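PDB 6M4K: alpha-amylase from Eisenia fetida, which probably catalyses the endohydrolysis of internal alpha-1,4-glucosidic linkages in starch-like polysaccharides, with calcium and chloride as cofactors. Local coordinates for residues R306-G311 / T358-G363; I19-E24 / D300-Q305. One frame throughout, in Å; residues are numbered along the deposited sequence. Where two conformers were deposited one is given.

Contact 1. Residues R306-G311 / T358-G363; sequences RGHGAG and TNDWVG
H308 reaches across to D360 with the edge of its imidazole: NE2 of H308 donates to OD2 of D360 at 2.8 Å. The bond is nearly straight (169°) and lies almost in the plane of the histidine ring. The carboxylate plane stands 74° from that of the ring, and NE2 meets OD2 from above it. With CG set between its backbone N and carbonyl carbon (chi1 61°), D360 sends its carboxylate toward the histidine. OD2 of D360 is gripped a second time by the O of water 2, 3.0 Å away, which also donates to the backbone O of R306. The bond to D360 fixes the rotation of the exposed imidazole.

R306 takes a different course. Its CB packs 4.1 Å from CB of D360 and also lies against one face of the H308 ring, toward the rim. Extended from CG to NE, its chain then runs past the backbone of D360, bringing CD of R306 within 3.4 Å of D360 O. Its charge thus passes the peptide and not the D360 carboxylate. NE of R306 donates to the O of water 1 at 2.9 Å. That water in turn donates a hydrogen bond to V362 O, which also accepts from the hydroxyl of Y346. NH1 is turned to the carbonyl O of H302, while W63 and W348 make cation-pi contacts with R306; W63 NE1 also bonds to D360 O.

D360 and V362 lie on a type I beta turn from N359 to V362, closed by V362 N to N359 O. A histidine-carboxylate bond and two water bridges thus join the loops that follow the seventh and eighth strands of the TIM barrel, on the rim of the glycoside hydrolase family 13 catalytic domain.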
loop_
_atom_site.group_PDB
_atom_site.type_symbol
_atom_site.label_atom_id
_atom_site.label_comp_id
_atom_site.label_asym_id
_atom_site.label_seq_id
_atom_site.Cartn_x
_atom_site.Cartn_y
_atom_site.Cartn_z
ATOM N N ARG A 306 3.943 1.235 12.272
ATOM C CA ARG A 306 4.210 0.720 13.609
ATOM C C ARG A 306 5.679 0.835 13.979
ATOM O O ARG A 306 6.111 0.213 14.960
ATOM C CB ARG A 306 3.740 -0.733 13.731
ATOM C CG ARG A 306 2.230 -0.824 13.784
ATOM C CD ARG A 306 1.619 -2.209 13.486
ATOM N NE ARG A 306 0.202 -2.073 13.767
ATOM C CZ ARG A 306 -0.666 -1.468 12.965
ATOM N NH1 ARG A 306 -0.298 -1.077 11.746
ATOM N NH2 ARG A 306 -1.915 -1.287 13.357
ATOM N N GLY A 307 6.457 1.606 13.218
ATOM C CA GLY A 307 7.834 1.880 13.575
ATOM C C GLY A 307 8.836 0.841 13.141
ATOM O O GLY A 307 9.996 0.905 13.569
ATOM N N HIS A 308 8.437 -0.114 12.303
ATOM C CA HIS A 308 9.315 -1.207 11.913
ATOM C C HIS A 308 10.197 -0.893 10.705
ATOM O O HIS A 308 11.058 -1.712 10.366
ATOM C CB HIS A 308 8.490 -2.478 11.672
ATOM C CG HIS A 308 7.688 -2.906 12.865
ATOM N ND1 HIS A 308 6.561 -3.692 12.762
ATOM C CD2 HIS A 308 7.841 -2.639 14.183
ATOM C CE1 HIS A 308 6.062 -3.905 13.968
ATOM N NE2 HIS A 308 6.820 -3.277 14.847
ATOM N N GLY A 309 9.997 0.243 10.044
ATOM C CA GLY A 309 10.887 0.641 8.975
ATOM C C GLY A 309 12.109 1.362 9.503
ATOM O O GLY A 309 12.232 1.636 10.698
ATOM N N ALA A 310 13.028 1.671 8.591
ATOM C CA ALA A 310 14.223 2.400 8.987
ATOM C C ALA A 310 13.845 3.780 9.497
ATOM O O ALA A 310 12.836 4.368 9.093
ATOM C CB ALA A 310 15.196 2.531 7.818
ATOM N N GLY A 311 14.675 4.303 10.394
ATOM C CA GLY A 311 14.334 5.499 11.118
ATOM C C GLY A 311 13.310 5.293 12.203
ATOM O O GLY A 311 13.078 6.216 12.992
ATOM N N THR A 358 5.321 -0.306 22.383
ATOM C CA THR A 358 5.061 -1.504 23.176
ATOM C C THR A 358 3.768 -2.186 22.764
ATOM O O THR A 358 3.582 -3.373 23.056
ATOM C CB THR A 358 4.994 -1.187 24.683
ATOM O OG1 THR A 358 3.846 -0.381 24.977
ATOM C CG2 THR A 358 6.251 -0.457 25.152
ATOM N N ASN A 359 2.867 -1.451 22.122
ATOM C CA ASN A 359 1.548 -1.951 21.779
ATOM C C ASN A 359 1.399 -2.145 20.279
ATOM O O ASN A 359 0.277 -2.145 19.763
ATOM C CB ASN A 359 0.471 -1.025 22.336
ATOM C CG ASN A 359 0.589 -0.843 23.836
ATOM O OD1 ASN A 359 1.186 -1.666 24.532
ATOM N ND2 ASN A 359 0.034 0.248 24.328
ATOM N N ASP A 360 2.523 -2.338 19.579
ATOM C CA ASP A 360 2.492 -2.466 18.129
ATOM C C ASP A 360 1.882 -3.772 17.664
ATOM O O ASP A 360 1.733 -3.962 16.452
ATOM C CB ASP A 360 3.885 -2.251 17.510
ATOM C CG ASP A 360 4.929 -3.259 17.977
ATOM O OD1 ASP A 360 4.603 -4.209 18.718
ATOM O OD2 ASP A 360 6.114 -3.097 17.582
ATOM N N TRP A 361 1.517 -4.659 18.585
ATOM C CA TRP A 361 0.894 -5.933 18.269
ATOM C C TRP A 361 -0.618 -5.836 18.154
ATOM O O TRP A 361 -1.240 -6.744 17.596
ATOM C CB TRP A 361 1.238 -6.951 19.366
ATOM C CG TRP A 361 0.828 -6.501 20.759
ATOM C CD1 TRP A 361 1.588 -5.804 21.661
ATOM C CD2 TRP A 361 -0.442 -6.720 21.390
ATOM N NE1 TRP A 361 0.862 -5.578 22.819
ATOM C CE2 TRP A 361 -0.382 -6.135 22.676
ATOM C CE3 TRP A 361 -1.622 -7.360 20.992
ATOM C CZ2 TRP A 361 -1.466 -6.165 23.563
ATOM C CZ3 TRP A 361 -2.701 -7.393 21.884
ATOM C CH2 TRP A 361 -2.605 -6.803 23.154
ATOM N N VAL A 362 -1.214 -4.754 18.658
ATOM C CA VAL A 362 -2.658 -4.718 18.843
ATOM C C VAL A 362 -3.356 -4.881 17.501
ATOM O O VAL A 362 -3.005 -4.223 16.512
ATOM C CB VAL A 362 -3.063 -3.429 19.570
ATOM C CG1 VAL A 362 -4.572 -3.261 19.562
ATOM C CG2 VAL A 362 -2.533 -3.447 21.020
ATOM N N GLY A 363 -4.330 -5.786 17.461
ATOM C CA GLY A 363 -5.116 -6.050 16.281
ATOM C C GLY A 363 -6.211 -5.031 16.044
ATOM O O GLY A 363 -6.315 -4.008 16.733
HETATM O O HOH W 1 -1.358 -2.088 16.188
HETATM O O HOH W 2 7.463 -0.479 17.269
#

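Contact 2. Residues I19-E24 / D300-Q305; sequences IVHLFE and DNHDNQ
F23 lays one face of its phenyl ring over CB of H302, a CH-pi contact with CB 3.7 Å from the ring centroid and only 14° off the normal. The imidazole of H302 continues beyond: its plane is nearly parallel to the phenyl but slid aside, and the rings barely overlap. CG of E24 covers the opposite face of F23, sandwiching the phenyl. H21 meets the same imidazole obliquely, the planes 74° apart; CE1 of H21 comes 3.6 Å from ND1 of H302, which lies at the edge of the H21 ring. With CG anti to the backbone nitrogen (chi1 -175°), the H21 ring is carried toward H302; CB of F23 lies over the centre of one face of the H21 ring. No hydrogen bond spans the two segments. The H302 loop is shaped internally by an Asx motif: N301 OD1 accepts from N304 N at 2.8 Å, while N304 OD1 accepts from N301 N. Q305 NE2 bonds to D300 OD2. Y67 and W63 add their rings around H302, and Y346 meets F23. Strand 19-22, the first of the barrel, runs between strands 44-47 and 339-344, while N301 and N304 pack on F259 of helix 259-270.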
loop_
_atom_site.group_PDB
_atom_site.type_symbol
_atom_site.label_atom_id
_atom_site.label_comp_id
_atom_site.label_asym_id
_atom_site.label_seq_id
_atom_site.Cartn_x
_atom_site.Cartn_y
_atom_site.Cartn_z
ATOM N N ILE A 19 -5.038 2.455 -5.689
ATOM C CA ILE A 19 -5.553 1.351 -4.887
ATOM C C ILE A 19 -5.431 1.678 -3.396
ATOM O O ILE A 19 -4.723 2.606 -2.989
ATOM C CB ILE A 19 -4.891 0.013 -5.255
ATOM C CG1 ILE A 19 -3.408 0.055 -4.929
ATOM C CG2 ILE A 19 -5.112 -0.278 -6.759
ATOM C CD1 ILE A 19 -2.731 -1.304 -5.037
ATOM N N VAL A 20 -6.168 0.924 -2.578
ATOM C CA VAL A 20 -6.277 1.184 -1.142
ATOM C C VAL A 20 -6.036 -0.113 -0.383
ATOM O O VAL A 20 -6.618 -1.150 -0.717
ATOM C CB VAL A 20 -7.661 1.753 -0.767
ATOM C CG1 VAL A 20 -7.743 1.990 0.745
ATOM C CG2 VAL A 20 -7.958 3.015 -1.534
ATOM N N HIS A 21 -5.228 -0.054 0.669
ATOM C CA HIS A 21 -5.053 -1.204 1.549
ATOM C C HIS A 21 -6.075 -1.106 2.674
ATOM O O HIS A 21 -5.927 -0.277 3.578
ATOM C CB HIS A 21 -3.653 -1.206 2.132
ATOM C CG HIS A 21 -3.355 -2.413 2.959
ATOM N ND1 HIS A 21 -2.268 -2.475 3.803
ATOM C CD2 HIS A 21 -3.969 -3.615 3.038
ATOM C CE1 HIS A 21 -2.237 -3.662 4.382
ATOM N NE2 HIS A 21 -3.258 -4.373 3.934
ATOM N N LEU A 22 -7.130 -1.920 2.605
ATOM C CA LEU A 22 -8.152 -1.934 3.655
ATOM C C LEU A 22 -7.706 -2.933 4.730
ATOM O O LEU A 22 -8.188 -4.062 4.837
ATOM C CB LEU A 22 -9.525 -2.226 3.061
ATOM C CG LEU A 22 -10.066 -1.162 2.103
ATOM C CD1 LEU A 22 -11.433 -1.579 1.565
ATOM C CD2 LEU A 22 -10.168 0.195 2.784
ATOM N N PHE A 23 -6.743 -2.480 5.532
ATOM C CA PHE A 23 -5.995 -3.336 6.450
ATOM C C PHE A 23 -6.916 -3.893 7.537
ATOM O O PHE A 23 -7.547 -3.132 8.284
ATOM C CB PHE A 23 -4.880 -2.478 7.050
ATOM C CG PHE A 23 -4.043 -3.154 8.106
ATOM C CD1 PHE A 23 -3.393 -4.355 7.865
ATOM C CD2 PHE A 23 -3.850 -2.530 9.340
ATOM C CE1 PHE A 23 -2.583 -4.946 8.837
ATOM C CE2 PHE A 23 -3.042 -3.117 10.315
ATOM C CZ PHE A 23 -2.423 -4.320 10.069
ATOM N N GLU A 24 -7.012 -5.221 7.606
ATOM C CA GLU A 24 -7.822 -5.947 8.583
ATOM C C GLU A 24 -9.321 -5.719 8.432
ATOM O O GLU A 24 -10.095 -6.137 9.311
ATOM C CB GLU A 24 -7.373 -5.717 10.035
ATOM C CG GLU A 24 -6.046 -6.367 10.397
ATOM C CD GLU A 24 -6.170 -7.820 10.834
ATOM O OE1 GLU A 24 -7.248 -8.436 10.670
ATOM O OE2 GLU A 24 -5.177 -8.352 11.359
ATOM N N ASP A 300 2.943 5.228 3.678
ATOM C CA ASP A 300 3.177 4.296 4.773
ATOM C C ASP A 300 2.477 2.985 4.455
ATOM O O ASP A 300 1.611 2.919 3.579
ATOM C CB ASP A 300 2.755 4.857 6.161
ATOM C CG ASP A 300 1.252 5.053 6.314
ATOM O OD1 ASP A 300 0.541 5.302 5.316
ATOM O OD2 ASP A 300 0.768 4.999 7.477
ATOM N N ASN A 301 2.871 1.930 5.168
ATOM C CA ASN A 301 2.185 0.645 5.122
ATOM C C ASN A 301 1.928 0.170 6.553
ATOM O O ASN A 301 2.242 0.863 7.535
ATOM C CB ASN A 301 2.923 -0.385 4.246
ATOM C CG ASN A 301 4.135 -0.996 4.929
ATOM O OD1 ASN A 301 4.579 -0.531 5.985
ATOM N ND2 ASN A 301 4.681 -2.056 4.326
ATOM N N HIS A 302 1.371 -1.035 6.676
ATOM C CA HIS A 302 0.947 -1.511 7.988
ATOM C C HIS A 302 2.136 -1.778 8.901
ATOM O O HIS A 302 2.015 -1.663 10.128
ATOM C CB HIS A 302 0.066 -2.754 7.821
ATOM C CG HIS A 302 0.780 -3.935 7.244
ATOM N ND1 HIS A 302 0.956 -4.121 5.889
ATOM C CD2 HIS A 302 1.363 -4.997 7.851
ATOM C CE1 HIS A 302 1.623 -5.244 5.687
ATOM N NE2 HIS A 302 1.887 -5.789 6.859
ATOM N N ASP A 303 3.287 -2.125 8.326
ATOM C CA ASP A 303 4.484 -2.414 9.109
ATOM C C ASP A 303 5.161 -1.141 9.572
ATOM O O ASP A 303 5.469 -0.988 10.763
ATOM C CB ASP A 303 5.519 -3.158 8.266
ATOM C CG ASP A 303 5.194 -4.603 8.060
ATOM O OD1 ASP A 303 4.684 -5.254 8.999
ATOM O OD2 ASP A 303 5.489 -5.097 6.949
ATOM N N ASN A 304 5.440 -0.227 8.647
ATOM C CA ASN A 304 6.225 0.934 9.020
ATOM C C ASN A 304 5.425 2.013 9.728
ATOM O O ASN A 304 6.028 2.854 10.395
ATOM C CB ASN A 304 7.114 1.435 7.867
ATOM C CG ASN A 304 6.333 2.042 6.710
ATOM O OD1 ASN A 304 5.176 2.441 6.852
ATOM N ND2 ASN A 304 7.005 2.179 5.563
ATOM N N GLN A 305 4.089 1.982 9.669
ATOM C CA GLN A 305 3.341 2.875 10.556
ATOM C C GLN A 305 3.437 2.440 12.016
ATOM O O GLN A 305 3.038 3.204 12.904
ATOM C CB GLN A 305 1.872 3.052 10.124
ATOM C CG GLN A 305 0.990 1.830 10.346
ATOM C CD GLN A 305 -0.495 2.028 10.028
ATOM O OE1 GLN A 305 -1.318 1.202 10.440
ATOM N NE2 GLN A 305 -0.850 3.105 9.320
#

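Contacts 1 and 2 have centres 12 Å apart and share the loop after strand 295-297, D300-Q305 running directly into R306-G311. R306 joins them most directly: NH1 of R306 lies 2.9 Å from H302 O, to which it is hydrogen-bonded, and 3.7 Å from CE2 of F23. CB of H308 also packs 3.5 Å from D303 O. The loop begins within the FxxNHD sequence conserved around the active site in family 13. Contact 2 is centred about 5 Å from the chain centre, contact 1 about 16 Å. The H308 side chain is about 11 Å from that of the calcium ligand H204. A pentaethylene glycol, probably from the crystallisation liquor, lies about 4 Å from the V362 side chain.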